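Local structure of ankyrin repeat and SOCS box protein 11 (Homo sapiens, 4UUC) at residues H69-P73 against L74-C78; S104-H107 against E108-R112; E119-A123 against N124-I128; V180-I183 against H184-D188; S211-E214 against Q215-L219. The protein serves as the substrate-recognition component of a cullin-5-RING E3 ubiquitin ligase complex, directing targets such as BIK, DIRAS2 and RPN1 to ubiquitination and proteasomal degradation. All blocks are in the same frame, centred on the assembly; numbering follows the deposited sequence.

Contact 1 (H69-P73 against L74-C78); sequences HGATP and LFNAC
T72 caps the helix that starts at P73: its hydroxyl OG1 accepts the backbone N-H of F75 at 3.2 Å in a fairly straight bond (163°). A chi1 of 58° sets OG1 between the residue's own N and carbonyl carbon and so folds it back toward the first turn. T72 O opens the i to i+4 pattern by accepting N76 N at 3.1 Å, and P73 O continues it with A77 N at 2.9 Å. Threonine suits the N-cap because a short hydroxyl can accept an amide that no earlier turn serves. Proline fits the next place, where the helix asks no N-H of it. Before the cap, where G70 turns the loop with a positive phi of 88°, the A71 methyl CB lies 3.8 Å from N76 OD1 and 4.1 Å from F75 CD2. The T72-P73-L74-F75 sequence is the Thr-Pro-Leu-His signature of ankyrin repeats with phenylalanine in the histidine position, and it lies in ANK 3. N76 reaches back through ND2 to H42 O, P73 packs on helix 40-46, L74 and A77 rest on helix 83-91, and F75 and C78 meet helix 105-111.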
loop_
_atom_site.group_PDB
_atom_site.type_symbol
_atom_site.label_atom_id
_atom_site.label_comp_id
_atom_site.label_asym_id
_atom_site.label_seq_id
_atom_site.Cartn_x
_atom_site.Cartn_y
_atom_site.Cartn_z
ATOM N N HIS A 69 -1.050 -8.356 15.193
ATOM C CA HIS A 69 -1.346 -8.719 13.810
ATOM C C HIS A 69 -0.292 -8.211 12.817
ATOM O O HIS A 69 -0.464 -8.342 11.605
ATOM C CB HIS A 69 -2.726 -8.188 13.423
ATOM C CG HIS A 69 -3.844 -8.805 14.206
ATOM N ND1 HIS A 69 -4.976 -8.106 14.565
ATOM C CD2 HIS A 69 -4.002 -10.057 14.698
ATOM C CE1 HIS A 69 -5.784 -8.901 15.245
ATOM N NE2 HIS A 69 -5.217 -10.090 15.339
ATOM N N GLY A 70 0.793 -7.637 13.332
ATOM C CA GLY A 70 1.931 -7.261 12.505
ATOM C C GLY A 70 1.828 -5.872 11.903
ATOM O O GLY A 70 2.509 -5.561 10.921
ATOM N N ALA A 71 0.989 -5.030 12.494
ATOM C CA ALA A 71 0.803 -3.669 12.001
ATOM C C ALA A 71 1.737 -2.697 12.715
ATOM O O ALA A 71 1.894 -2.749 13.937
ATOM C CB ALA A 71 -0.644 -3.237 12.174
ATOM N N THR A 72 2.358 -1.824 11.930
ATOM C CA THR A 72 3.165 -0.725 12.443
ATOM C C THR A 72 2.395 0.585 12.277
ATOM O O THR A 72 1.400 0.630 11.547
ATOM C CB THR A 72 4.509 -0.622 11.708
ATOM O OG1 THR A 72 4.269 -0.445 10.307
ATOM C CG2 THR A 72 5.343 -1.884 11.923
ATOM N N PRO A 73 2.841 1.654 12.956
ATOM C CA PRO A 73 2.198 2.955 12.725
ATOM C C PRO A 73 2.228 3.349 11.250
ATOM O O PRO A 73 1.256 3.919 10.756
ATOM C CB PRO A 73 3.031 3.914 13.577
ATOM C CG PRO A 73 3.563 3.045 14.695
ATOM C CD PRO A 73 3.798 1.697 14.079
ATOM N N LEU A 74 3.319 3.028 10.557
ATOM C CA LEU A 74 3.449 3.384 9.146
ATOM C C LEU A 74 2.424 2.643 8.294
ATOM O O LEU A 74 1.830 3.228 7.385
ATOM C CB LEU A 74 4.864 3.097 8.643
ATOM C CG LEU A 74 5.171 3.497 7.196
ATOM C CD1 LEU A 74 4.932 4.991 6.950
ATOM C CD2 LEU A 74 6.605 3.133 6.856
ATOM N N PHE A 75 2.211 1.362 8.578
ATOM C CA PHE A 75 1.174 0.612 7.884
ATOM C C PHE A 75 -0.185 1.280 8.093
ATOM O O PHE A 75 -0.933 1.495 7.142
ATOM C CB PHE A 75 1.136 -0.845 8.356
ATOM C CG PHE A 75 0.047 -1.658 7.717
ATOM C CD1 PHE A 75 0.239 -2.253 6.481
ATOM C CD2 PHE A 75 -1.172 -1.821 8.346
ATOM C CE1 PHE A 75 -0.769 -2.993 5.889
ATOM C CE2 PHE A 75 -2.178 -2.558 7.761
ATOM C CZ PHE A 75 -1.977 -3.147 6.535
ATOM N N ASN A 76 -0.496 1.626 9.339
ATOM C CA ASN A 76 -1.771 2.262 9.645
ATOM C C ASN A 76 -1.911 3.599 8.919
ATOM O O ASN A 76 -2.987 3.932 8.421
ATOM C CB ASN A 76 -1.922 2.452 11.155
ATOM C CG ASN A 76 -2.247 1.150 11.873
ATOM O OD1 ASN A 76 -2.296 0.085 11.257
ATOM N ND2 ASN A 76 -2.465 1.230 13.180
ATOM N N ALA A 77 -0.814 4.347 8.836
ATOM C CA ALA A 77 -0.820 5.631 8.142
ATOM C C ALA A 77 -1.153 5.427 6.669
ATOM O O ALA A 77 -1.824 6.255 6.052
ATOM C CB ALA A 77 0.523 6.327 8.296
ATOM N N CYS A 78 -0.697 4.308 6.117
ATOM C CA CYS A 78 -0.958 3.983 4.720
ATOM C C CYS A 78 -2.385 3.471 4.525
ATOM O O CYS A 78 -2.910 3.510 3.416
ATOM C CB CYS A 78 0.058 2.957 4.215
ATOM S SG CYS A 78 1.717 3.651 3.978
#

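Contact 2 (S104-H107 against E108-R112); sequences SPIH and EAVKR
V110 holds CG1 anti to its N (chi1 172°), which leaves CG2 beside that nitrogen and turned back over the preceding turn, 3.2 Å from I106 O and 4.4 Å from I106 CG1. In H107 the ring lies beside the backbone N (chi1 -68°), and this brings ND1 back to the hydroxyl of S104. The sequence S104-P105-I106-H107 is the Thr-Pro-Leu-His signature of an ankyrin repeat in a serine and isoleucine version, here opening the first helix of ANK 4. S104 OG and H107 ND1 are only 2.6 Å apart, a short hydrogen bond that ties the N-cap to the first turn and fixes the rotation of the ring. H107 NE2 makes a weak hydrogen bond to G136 O, and H130 meets the imidazole edge-to-face, so histidine here links its own helix start to the chain beyond. P105 opens the helix at no cost, since a residue in the first turn has no carbonyl behind it to pair with. From there the backbone pairs regularly: A109 N reaches P105 O and V110 N reaches I106 O, while the opening bond from E108 N to S104 O is weak at 3.4 Å. I106 and V110 are buried against helix 115-123; E108 also meets F75 of the preceding repeat. E108, its chain bent at chi2, forms a salt bridge with R112 one turn later: R112 NE donates to the anti lone pair of E108 OE2 at 2.7 Å, nearly straight at 170° and within the guanidinium plane.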
loop_
_atom_site.group_PDB
_atom_site.type_symbol
_atom_site.label_atom_id
_atom_site.label_comp_id
_atom_site.label_asym_id
_atom_site.label_seq_id
_atom_site.Cartn_x
_atom_site.Cartn_y
_atom_site.Cartn_z
ATOM N N SER A 104 2.965 -4.945 4.987
ATOM C CA SER A 104 3.698 -4.043 4.101
ATOM C C SER A 104 2.951 -2.729 3.880
ATOM O O SER A 104 1.833 -2.742 3.378
ATOM C CB SER A 104 3.949 -4.711 2.746
ATOM O OG SER A 104 4.565 -3.811 1.845
ATOM N N PRO A 105 3.573 -1.593 4.243
ATOM C CA PRO A 105 2.892 -0.308 4.045
ATOM C C PRO A 105 2.607 0.035 2.585
ATOM O O PRO A 105 1.491 0.473 2.288
ATOM C CB PRO A 105 3.873 0.702 4.653
ATOM C CG PRO A 105 4.640 -0.083 5.664
ATOM C CD PRO A 105 4.796 -1.441 5.054
ATOM N N ILE A 106 3.574 -0.145 1.689
ATOM C CA ILE A 106 3.375 0.303 0.312
ATOM C C ILE A 106 2.268 -0.497 -0.387
ATOM O O ILE A 106 1.502 0.068 -1.169
ATOM C CB ILE A 106 4.685 0.236 -0.521
ATOM C CG1 ILE A 106 4.522 1.048 -1.811
ATOM C CG2 ILE A 106 5.095 -1.208 -0.814
ATOM C CD1 ILE A 106 5.782 1.145 -2.652
ATOM N N HIS A 107 2.152 -1.789 -0.090
ATOM C CA HIS A 107 1.132 -2.611 -0.740
ATOM C C HIS A 107 -0.276 -2.209 -0.306
ATOM O O HIS A 107 -1.205 -2.228 -1.113
ATOM C CB HIS A 107 1.379 -4.094 -0.460
ATOM C CG HIS A 107 2.615 -4.623 -1.115
ATOM N ND1 HIS A 107 3.878 -4.388 -0.615
ATOM C CD2 HIS A 107 2.787 -5.343 -2.249
ATOM C CE1 HIS A 107 4.773 -4.953 -1.405
ATOM N NE2 HIS A 107 4.137 -5.541 -2.402
ATOM N N GLU A 108 -0.432 -1.822 0.956
ATOM C CA GLU A 108 -1.726 -1.342 1.434
ATOM C C GLU A 108 -2.044 0.026 0.835
ATOM O O GLU A 108 -3.183 0.288 0.436
ATOM C CB GLU A 108 -1.750 -1.268 2.959
ATOM C CG GLU A 108 -3.120 -0.932 3.541
ATOM C CD GLU A 108 -4.160 -2.013 3.288
ATOM O OE1 GLU A 108 -3.775 -3.182 3.067
ATOM O OE2 GLU A 108 -5.367 -1.690 3.312
ATOM N N ALA A 109 -1.042 0.899 0.770
ATOM C CA ALA A 109 -1.235 2.219 0.169
ATOM C C ALA A 109 -1.727 2.086 -1.269
ATOM O O ALA A 109 -2.688 2.754 -1.669
ATOM C CB ALA A 109 0.050 3.026 0.213
ATOM N N VAL A 110 -1.071 1.225 -2.043
ATOM C CA VAL A 110 -1.439 1.030 -3.445
ATOM C C VAL A 110 -2.839 0.437 -3.553
ATOM O O VAL A 110 -3.650 0.914 -4.341
ATOM C CB VAL A 110 -0.434 0.119 -4.178
ATOM C CG1 VAL A 110 -0.931 -0.226 -5.583
ATOM C CG2 VAL A 110 0.924 0.796 -4.253
ATOM N N LYS A 111 -3.125 -0.590 -2.758
ATOM C CA LYS A 111 -4.453 -1.201 -2.750
ATOM C C LYS A 111 -5.559 -0.152 -2.606
ATOM O O LYS A 111 -6.575 -0.205 -3.304
ATOM C CB LYS A 111 -4.559 -2.231 -1.623
ATOM C CG LYS A 111 -5.947 -2.834 -1.454
ATOM C CD LYS A 111 -5.939 -3.923 -0.384
ATOM C CE LYS A 111 -7.325 -4.502 -0.161
ATOM N NZ LYS A 111 -7.291 -5.649 0.793
ATOM N N ARG A 112 -5.344 0.810 -1.714
ATOM C CA ARG A 112 -6.339 1.841 -1.434
ATOM C C ARG A 112 -6.256 3.046 -2.374
ATOM O O ARG A 112 -7.057 3.977 -2.263
ATOM C CB ARG A 112 -6.196 2.314 0.011
ATOM C CG ARG A 112 -6.545 1.244 1.034
ATOM C CD ARG A 112 -6.271 1.719 2.447
ATOM N NE ARG A 112 -6.617 0.699 3.436
ATOM C CZ ARG A 112 -7.602 0.793 4.329
ATOM N NH1 ARG A 112 -8.372 1.874 4.395
ATOM N NH2 ARG A 112 -7.810 -0.205 5.174
#

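Contact 3 (E119-A123 against N124-I128); sequences EILLA and NNVNI
Backbone bonds between L121 or L122 and the residues that follow end the helix in a Schellman motif. V126 N donates back to L121 O at 3.2 Å, and N125 N to L122 O at 3.0 Å, the latter from above the carbonyl plane. N125 is the C-prime residue, with a positive phi of 70°, a conformation asparagine tolerates better than most residues with a side chain, and the chain turns away from the helix axis there. A second set of polar contacts comes from side chain and solvent. N124 CG sits beside its own N, which folds the carboxamide back along I120 so that ND2 donates to I120 O at 2.7 Å, 168° at the hydrogen and nearly in the amide plane. The backbone N of N124 adds weak bonds to I120 O and L121 O. A water donates to both L122 O and V126 O, bridging the last turn and the departing chain. A leucine in place of N124 would probably leave I120 O with only the weak backbone donor of this turn. The apolar part begins with the hydrophobic contact usual beside a Schellman turn, V126 CG2 touching L121 CB at 4.0 Å. Separately, L122 CD2 packs on I128 CB, also at 4.0 Å. L121 and V126 continue onto I106, and L122 and I128 onto L157. Carbonyls that the helix can no longer serve are thus met by asparagine, turn amides and water, while branched aliphatic residues pack the exit against the same repeat and the next.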
loop_
_atom_site.group_PDB
_atom_site.type_symbol
_atom_site.label_atom_id
_atom_site.label_comp_id
_atom_site.label_asym_id
_atom_site.label_seq_id
_atom_site.Cartn_x
_atom_site.Cartn_y
_atom_site.Cartn_z
ATOM N N GLU A 119 4.416 7.163 -3.366
ATOM C CA GLU A 119 5.575 7.884 -3.882
ATOM C C GLU A 119 6.559 8.249 -2.779
ATOM O O GLU A 119 7.769 8.166 -2.977
ATOM C CB GLU A 119 5.128 9.142 -4.624
ATOM C CG GLU A 119 4.403 8.842 -5.922
ATOM C CD GLU A 119 4.132 10.088 -6.743
ATOM O OE1 GLU A 119 5.051 10.924 -6.880
ATOM O OE2 GLU A 119 3.005 10.225 -7.260
ATOM N N ILE A 120 6.042 8.649 -1.621
ATOM C CA ILE A 120 6.897 8.967 -0.484
ATOM C C ILE A 120 7.710 7.743 -0.069
ATOM O O ILE A 120 8.908 7.851 0.194
ATOM C CB ILE A 120 6.076 9.483 0.718
ATOM C CG1 ILE A 120 5.441 10.834 0.378
ATOM C CG2 ILE A 120 6.964 9.628 1.958
ATOM C CD1 ILE A 120 4.405 11.305 1.384
ATOM N N LEU A 121 7.063 6.582 -0.014
ATOM C CA LEU A 121 7.750 5.354 0.374
ATOM C C LEU A 121 8.828 4.983 -0.643
ATOM O O LEU A 121 9.920 4.554 -0.273
ATOM C CB LEU A 121 6.755 4.203 0.528
ATOM C CG LEU A 121 5.802 4.301 1.725
ATOM C CD1 LEU A 121 4.720 3.234 1.627
ATOM C CD2 LEU A 121 6.556 4.174 3.037
ATOM N N LEU A 122 8.518 5.139 -1.926
ATOM C CA LEU A 122 9.496 4.873 -2.972
ATOM C C LEU A 122 10.662 5.857 -2.877
ATOM O O LEU A 122 11.817 5.485 -3.092
ATOM C CB LEU A 122 8.839 4.947 -4.351
ATOM C CG LEU A 122 7.814 3.843 -4.637
ATOM C CD1 LEU A 122 7.131 4.086 -5.978
ATOM C CD2 LEU A 122 8.456 2.449 -4.598
ATOM N N ALA A 123 10.360 7.106 -2.537
ATOM C CA ALA A 123 11.400 8.114 -2.351
ATOM C C ALA A 123 12.280 7.772 -1.147
ATOM O O ALA A 123 13.423 8.223 -1.057
ATOM C CB ALA A 123 10.779 9.493 -2.185
ATOM N N ASN A 124 11.745 6.971 -0.229
ATOM C CA ASN A 124 12.497 6.534 0.941
ATOM C C ASN A 124 13.052 5.123 0.754
ATOM O O ASN A 124 13.275 4.391 1.718
ATOM C CB ASN A 124 11.618 6.624 2.191
ATOM C CG ASN A 124 11.483 8.052 2.695
ATOM O OD1 ASN A 124 12.156 8.449 3.643
ATOM N ND2 ASN A 124 10.631 8.835 2.043
ATOM N N ASN A 125 13.256 4.763 -0.512
ATOM C CA ASN A 125 14.020 3.580 -0.913
ATOM C C ASN A 125 13.359 2.234 -0.609
ATOM O O ASN A 125 14.046 1.236 -0.392
ATOM C CB ASN A 125 15.413 3.625 -0.273
ATOM C CG ASN A 125 16.184 4.876 -0.654
ATOM O OD1 ASN A 125 16.649 5.625 0.206
ATOM N ND2 ASN A 125 16.313 5.114 -1.954
ATOM N N VAL A 126 12.032 2.195 -0.620
ATOM C CA VAL A 126 11.330 0.918 -0.664
ATOM C C VAL A 126 11.500 0.342 -2.073
ATOM O O VAL A 126 11.368 1.066 -3.058
ATOM C CB VAL A 126 9.829 1.063 -0.320
ATOM C CG1 VAL A 126 9.090 -0.256 -0.545
ATOM C CG2 VAL A 126 9.649 1.531 1.124
ATOM N N ASN A 127 11.809 -0.948 -2.162
ATOM C CA ASN A 127 11.979 -1.621 -3.450
ATOM C C ASN A 127 10.707 -1.541 -4.291
ATOM O O ASN A 127 9.665 -2.072 -3.911
ATOM C CB ASN A 127 12.376 -3.083 -3.224
ATOM C CG ASN A 127 12.526 -3.868 -4.522
ATOM O OD1 ASN A 127 12.614 -3.297 -5.605
ATOM N ND2 ASN A 127 12.569 -5.191 -4.407
ATOM N N ILE A 128 10.792 -0.870 -5.433
ATOM C CA ILE A 128 9.623 -0.682 -6.283
ATOM C C ILE A 128 9.061 -2.025 -6.766
ATOM O O ILE A 128 7.872 -2.128 -7.075
ATOM C CB ILE A 128 9.956 0.218 -7.496
ATOM C CG1 ILE A 128 8.668 0.702 -8.170
ATOM C CG2 ILE A 128 10.872 -0.507 -8.475
ATOM C CD1 ILE A 128 8.882 1.852 -9.140
HETATM O O HOH W 1 12.403 3.201 -4.472
#

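Contact 4 (V180-I183 against H184-D188); sequences VEVI and HLLTD
V180 lays its CG1 methyl obliquely against the imidazole of H184 one turn on, 3.5 Å from CD2, the two side chains running side by side in the same direction. The ring is oriented from elsewhere too, for its ND1 is hydrogen-bonded to R220 NH1, and R220 also forms a salt bridge with D188. V182 and L186 make a second i to i+4 pair, CG1 to CD1 at 4.1 Å, likewise alongside each other. Here valine and leucine suit a face that must be filled with hydrocarbon. Further on, T187 turns its hydroxyl to the backbone: chi1 of -58° places OG1 beside its own N, and OG1 donates to I183 O at 2.9 Å. I183 O also accepts T187 N at 3.0 Å, and the two donors arrive from opposite faces of the carbonyl plane. Threonine can sit in a helix on a partly covered side because its hydroxyl is satisfied in this way within one turn. With a valine at T187, I183 O would probably keep its amide partner but lose the hydroxyl that grips it from the other face. The remaining backbone bonds are regular, with L186 N to V182 O straight at 172°. This is the helix 180-188 of ANK 6, wedged in the stack: I183 packs on A216 and L217 of helix 212-220, V182 and L186 on A174 of helix 170-175, and L185 on V148 and L155 of helix 148-156.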
loop_
_atom_site.group_PDB
_atom_site.type_symbol
_atom_site.label_atom_id
_atom_site.label_comp_id
_atom_site.label_asym_id
_atom_site.label_seq_id
_atom_site.Cartn_x
_atom_site.Cartn_y
_atom_site.Cartn_z
ATOM N N VAL A 180 -9.694 -0.714 -18.879
ATOM C CA VAL A 180 -9.020 -0.725 -20.170
ATOM C C VAL A 180 -7.742 0.112 -20.159
ATOM O O VAL A 180 -6.745 -0.277 -20.771
ATOM C CB VAL A 180 -9.973 -0.212 -21.282
ATOM C CG1 VAL A 180 -9.220 0.105 -22.582
ATOM C CG2 VAL A 180 -11.071 -1.231 -21.547
ATOM N N GLU A 181 -7.763 1.254 -19.473
ATOM C CA GLU A 181 -6.590 2.127 -19.427
ATOM C C GLU A 181 -5.363 1.379 -18.890
ATOM O O GLU A 181 -4.256 1.546 -19.404
ATOM C CB GLU A 181 -6.876 3.376 -18.589
ATOM C CG GLU A 181 -7.748 4.386 -19.341
ATOM C CD GLU A 181 -7.935 5.711 -18.611
ATOM O OE1 GLU A 181 -8.113 5.710 -17.373
ATOM O OE2 GLU A 181 -7.905 6.759 -19.291
ATOM N N VAL A 182 -5.571 0.534 -17.887
ATOM C CA VAL A 182 -4.484 -0.256 -17.313
ATOM C C VAL A 182 -3.907 -1.249 -18.334
ATOM O O VAL A 182 -2.691 -1.430 -18.409
ATOM C CB VAL A 182 -4.964 -1.005 -16.053
ATOM C CG1 VAL A 182 -3.931 -2.034 -15.588
ATOM C CG2 VAL A 182 -5.261 -0.014 -14.940
ATOM N N ILE A 183 -4.776 -1.888 -19.113
ATOM C CA ILE A 183 -4.336 -2.815 -20.153
ATOM C C ILE A 183 -3.394 -2.120 -21.140
ATOM O O ILE A 183 -2.315 -2.636 -21.449
ATOM C CB ILE A 183 -5.538 -3.417 -20.925
ATOM C CG1 ILE A 183 -6.444 -4.217 -19.983
ATOM C CG2 ILE A 183 -5.065 -4.308 -22.074
ATOM C CD1 ILE A 183 -5.819 -5.489 -19.416
ATOM N N HIS A 184 -3.788 -0.951 -21.635
ATOM C CA HIS A 184 -2.967 -0.257 -22.631
ATOM C C HIS A 184 -1.673 0.288 -22.024
ATOM O O HIS A 184 -0.629 0.284 -22.678
ATOM C CB HIS A 184 -3.763 0.871 -23.294
ATOM C CG HIS A 184 -4.847 0.381 -24.202
ATOM N ND1 HIS A 184 -4.611 -0.522 -25.218
ATOM C CD2 HIS A 184 -6.172 0.659 -24.245
ATOM C CE1 HIS A 184 -5.745 -0.777 -25.848
ATOM N NE2 HIS A 184 -6.706 -0.073 -25.277
ATOM N N LEU A 185 -1.732 0.737 -20.773
ATOM C CA LEU A 185 -0.536 1.215 -20.083
ATOM C C LEU A 185 0.496 0.101 -19.930
ATOM O O LEU A 185 1.673 0.305 -20.216
ATOM C CB LEU A 185 -0.890 1.785 -18.706
ATOM C CG LEU A 185 -1.381 3.236 -18.659
ATOM C CD1 LEU A 185 -1.988 3.543 -17.300
ATOM C CD2 LEU A 185 -0.252 4.198 -18.956
ATOM N N LEU A 186 0.060 -1.066 -19.459
ATOM C CA LEU A 186 0.954 -2.213 -19.331
ATOM C C LEU A 186 1.549 -2.610 -20.681
ATOM O O LEU A 186 2.754 -2.847 -20.800
ATOM C CB LEU A 186 0.221 -3.413 -18.727
ATOM C CG LEU A 186 -0.141 -3.335 -17.244
ATOM C CD1 LEU A 186 -0.948 -4.566 -16.853
ATOM C CD2 LEU A 186 1.098 -3.212 -16.376
ATOM N N THR A 187 0.694 -2.698 -21.691
ATOM C CA THR A 187 1.135 -3.063 -23.028
ATOM C C THR A 187 2.130 -2.035 -23.570
ATOM O O THR A 187 3.156 -2.404 -24.150
ATOM C CB THR A 187 -0.054 -3.188 -23.991
ATOM O OG1 THR A 187 -0.972 -4.167 -23.492
ATOM C CG2 THR A 187 0.419 -3.601 -25.379
ATOM N N ASP A 188 1.832 -0.753 -23.371
ATOM C CA ASP A 188 2.720 0.320 -23.825
ATOM C C ASP A 188 4.109 0.214 -23.195
ATOM O O ASP A 188 5.100 0.635 -23.796
ATOM C CB ASP A 188 2.140 1.700 -23.501
ATOM C CG ASP A 188 0.942 2.063 -24.363
ATOM O OD1 ASP A 188 0.720 1.424 -25.414
ATOM O OD2 ASP A 188 0.225 3.011 -23.984
#

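Contact 5 (S211-E214 against Q215-L219); sequences SSVE and QALLL
S212 O is gripped twice: A216 N donates to it from the next turn at 3.0 Å, and a water does so as well at 3.0 Å. That water also donates weakly to Q215 OE1, so the extended glutamine chain, on an exposed side of the helix, is joined to the first turn through solvent. S211 stands at the N-cap. With chi1 at 72° its hydroxyl lies between the residue's own N and carbonyl carbon, and S211 OG accepts E214 N at 3.0 Å and 163°; the same hydroxyl is also hydrogen-bonded to A208 O, in the chain leading to the helix. Serine suits this place because its compact side chain bends back to a first-turn N-H and still keeps a second bond, to a loop carbonyl. The carboxylate of E214 turns to the chain before the cap, OE1 taking the backbone N of K210. Its aliphatic stem is used separately: E214 CG runs alongside L218, 4.0 Å from L218 CD1. On the buried side V213 CG1 runs beside L217 CD1 at 4.2 Å. A216, small enough for close helix packing, lies against H184 of helix 180-188, and L217 reaches helices 170-175 and 203-206. This helix, 212-220, is the last of the ankyrin domain in this chain. S211 OG takes the amide of E214, and E214 OE1 that of K210 before the cap, so the start is fastened by polar bonds to the preceding loop, while V213, A216 and L217 supply the hydrocarbon that seats it on the stack.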
loop_
_atom_site.group_PDB
_atom_site.type_symbol
_atom_site.label_atom_id
_atom_site.label_comp_id
_atom_site.label_asym_id
_atom_site.label_seq_id
_atom_site.Cartn_x
_atom_site.Cartn_y
_atom_site.Cartn_z
ATOM N N SER A 211 -16.062 -8.381 -23.435
ATOM C CA SER A 211 -15.828 -7.234 -22.566
ATOM C C SER A 211 -14.874 -6.245 -23.222
ATOM O O SER A 211 -14.174 -6.584 -24.175
ATOM C CB SER A 211 -15.263 -7.681 -21.215
ATOM O OG SER A 211 -13.917 -8.117 -21.340
ATOM N N SER A 212 -14.850 -5.022 -22.704
ATOM C CA SER A 212 -13.951 -3.990 -23.210
ATOM C C SER A 212 -12.498 -4.349 -22.932
ATOM O O SER A 212 -11.618 -4.052 -23.733
ATOM C CB SER A 212 -14.283 -2.636 -22.583
ATOM O OG SER A 212 -15.584 -2.218 -22.952
ATOM N N VAL A 213 -12.249 -4.987 -21.791
ATOM C CA VAL A 213 -10.902 -5.442 -21.463
ATOM C C VAL A 213 -10.445 -6.506 -22.465
ATOM O O VAL A 213 -9.318 -6.451 -22.962
ATOM C CB VAL A 213 -10.834 -5.985 -20.021
ATOM C CG1 VAL A 213 -9.560 -6.804 -19.797
ATOM C CG2 VAL A 213 -10.897 -4.824 -19.038
ATOM N N GLU A 214 -11.321 -7.453 -22.782
ATOM C CA GLU A 214 -11.003 -8.460 -23.788
ATOM C C GLU A 214 -10.712 -7.805 -25.134
ATOM O O GLU A 214 -9.780 -8.201 -25.832
ATOM C CB GLU A 214 -12.141 -9.469 -23.953
ATOM C CG GLU A 214 -11.794 -10.578 -24.934
ATOM C CD GLU A 214 -12.963 -11.481 -25.261
ATOM O OE1 GLU A 214 -13.934 -11.000 -25.880
ATOM O OE2 GLU A 214 -12.902 -12.678 -24.902
ATOM N N GLN A 215 -11.520 -6.811 -25.492
ATOM C CA GLN A 215 -11.336 -6.096 -26.752
ATOM C C GLN A 215 -9.954 -5.461 -26.799
ATOM O O GLN A 215 -9.265 -5.528 -27.815
ATOM C CB GLN A 215 -12.414 -5.023 -26.933
ATOM C CG GLN A 215 -12.355 -4.307 -28.281
ATOM C CD GLN A 215 -13.148 -3.007 -28.299
ATOM O OE1 GLN A 215 -13.808 -2.652 -27.322
ATOM N NE2 GLN A 215 -13.079 -2.288 -29.414
ATOM N N ALA A 216 -9.556 -4.839 -25.693
ATOM C CA ALA A 216 -8.262 -4.171 -25.609
ATOM C C ALA A 216 -7.126 -5.162 -25.842
ATOM O O ALA A 216 -6.195 -4.889 -26.597
ATOM C CB ALA A 216 -8.101 -3.489 -24.258
ATOM N N LEU A 217 -7.216 -6.320 -25.200
ATOM C CA LEU A 217 -6.194 -7.348 -25.338
ATOM C C LEU A 217 -6.132 -7.878 -26.770
ATOM O O LEU A 217 -5.049 -8.128 -27.303
ATOM C CB LEU A 217 -6.463 -8.487 -24.352
ATOM C CG LEU A 217 -6.179 -8.122 -22.893
ATOM C CD1 LEU A 217 -6.799 -9.136 -21.934
ATOM C CD2 LEU A 217 -4.680 -8.018 -22.652
ATOM N N LEU A 218 -7.294 -8.040 -27.390
ATOM C CA LEU A 218 -7.357 -8.510 -28.771
ATOM C C LEU A 218 -6.721 -7.500 -29.725
ATOM O O LEU A 218 -6.047 -7.882 -30.681
ATOM C CB LEU A 218 -8.807 -8.774 -29.182
ATOM C CG LEU A 218 -9.449 -10.054 -28.646
ATOM C CD1 LEU A 218 -10.953 -10.015 -28.831
ATOM C CD2 LEU A 218 -8.855 -11.273 -29.334
ATOM N N LEU A 219 -6.930 -6.216 -29.455
ATOM C CA LEU A 219 -6.419 -5.154 -30.326
ATOM C C LEU A 219 -4.902 -4.979 -30.233
ATOM O O LEU A 219 -4.269 -4.512 -31.181
ATOM C CB LEU A 219 -7.103 -3.825 -29.995
ATOM C CG LEU A 219 -8.566 -3.683 -30.419
ATOM C CD1 LEU A 219 -9.182 -2.451 -29.773
ATOM C CD2 LEU A 219 -8.689 -3.619 -31.934
HETATM O O HOH W 2 -11.597 -1.508 -25.316
#

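Each contact joins two adjoining pieces of chain, so none encloses a loop, and the five follow in series without nesting or crossing. Contact 1 opens helix 73-80 in ANK 3. Contact 2 begins the first helix of ANK 4, and contact 3 ends the second. These three form one cluster: C78 CB of contact 1 meets P105 O of contact 2, while L121 of contact 3 touches C78 SG through CD1 and L74 CD2 through CD2. Contacts 4 and 5 make a second cluster near the C terminus, where V180 CG2 packs on S212 O. Centres of contacts 1 and 5 lie about 38 Å apart, on opposite sides of the chain's centre.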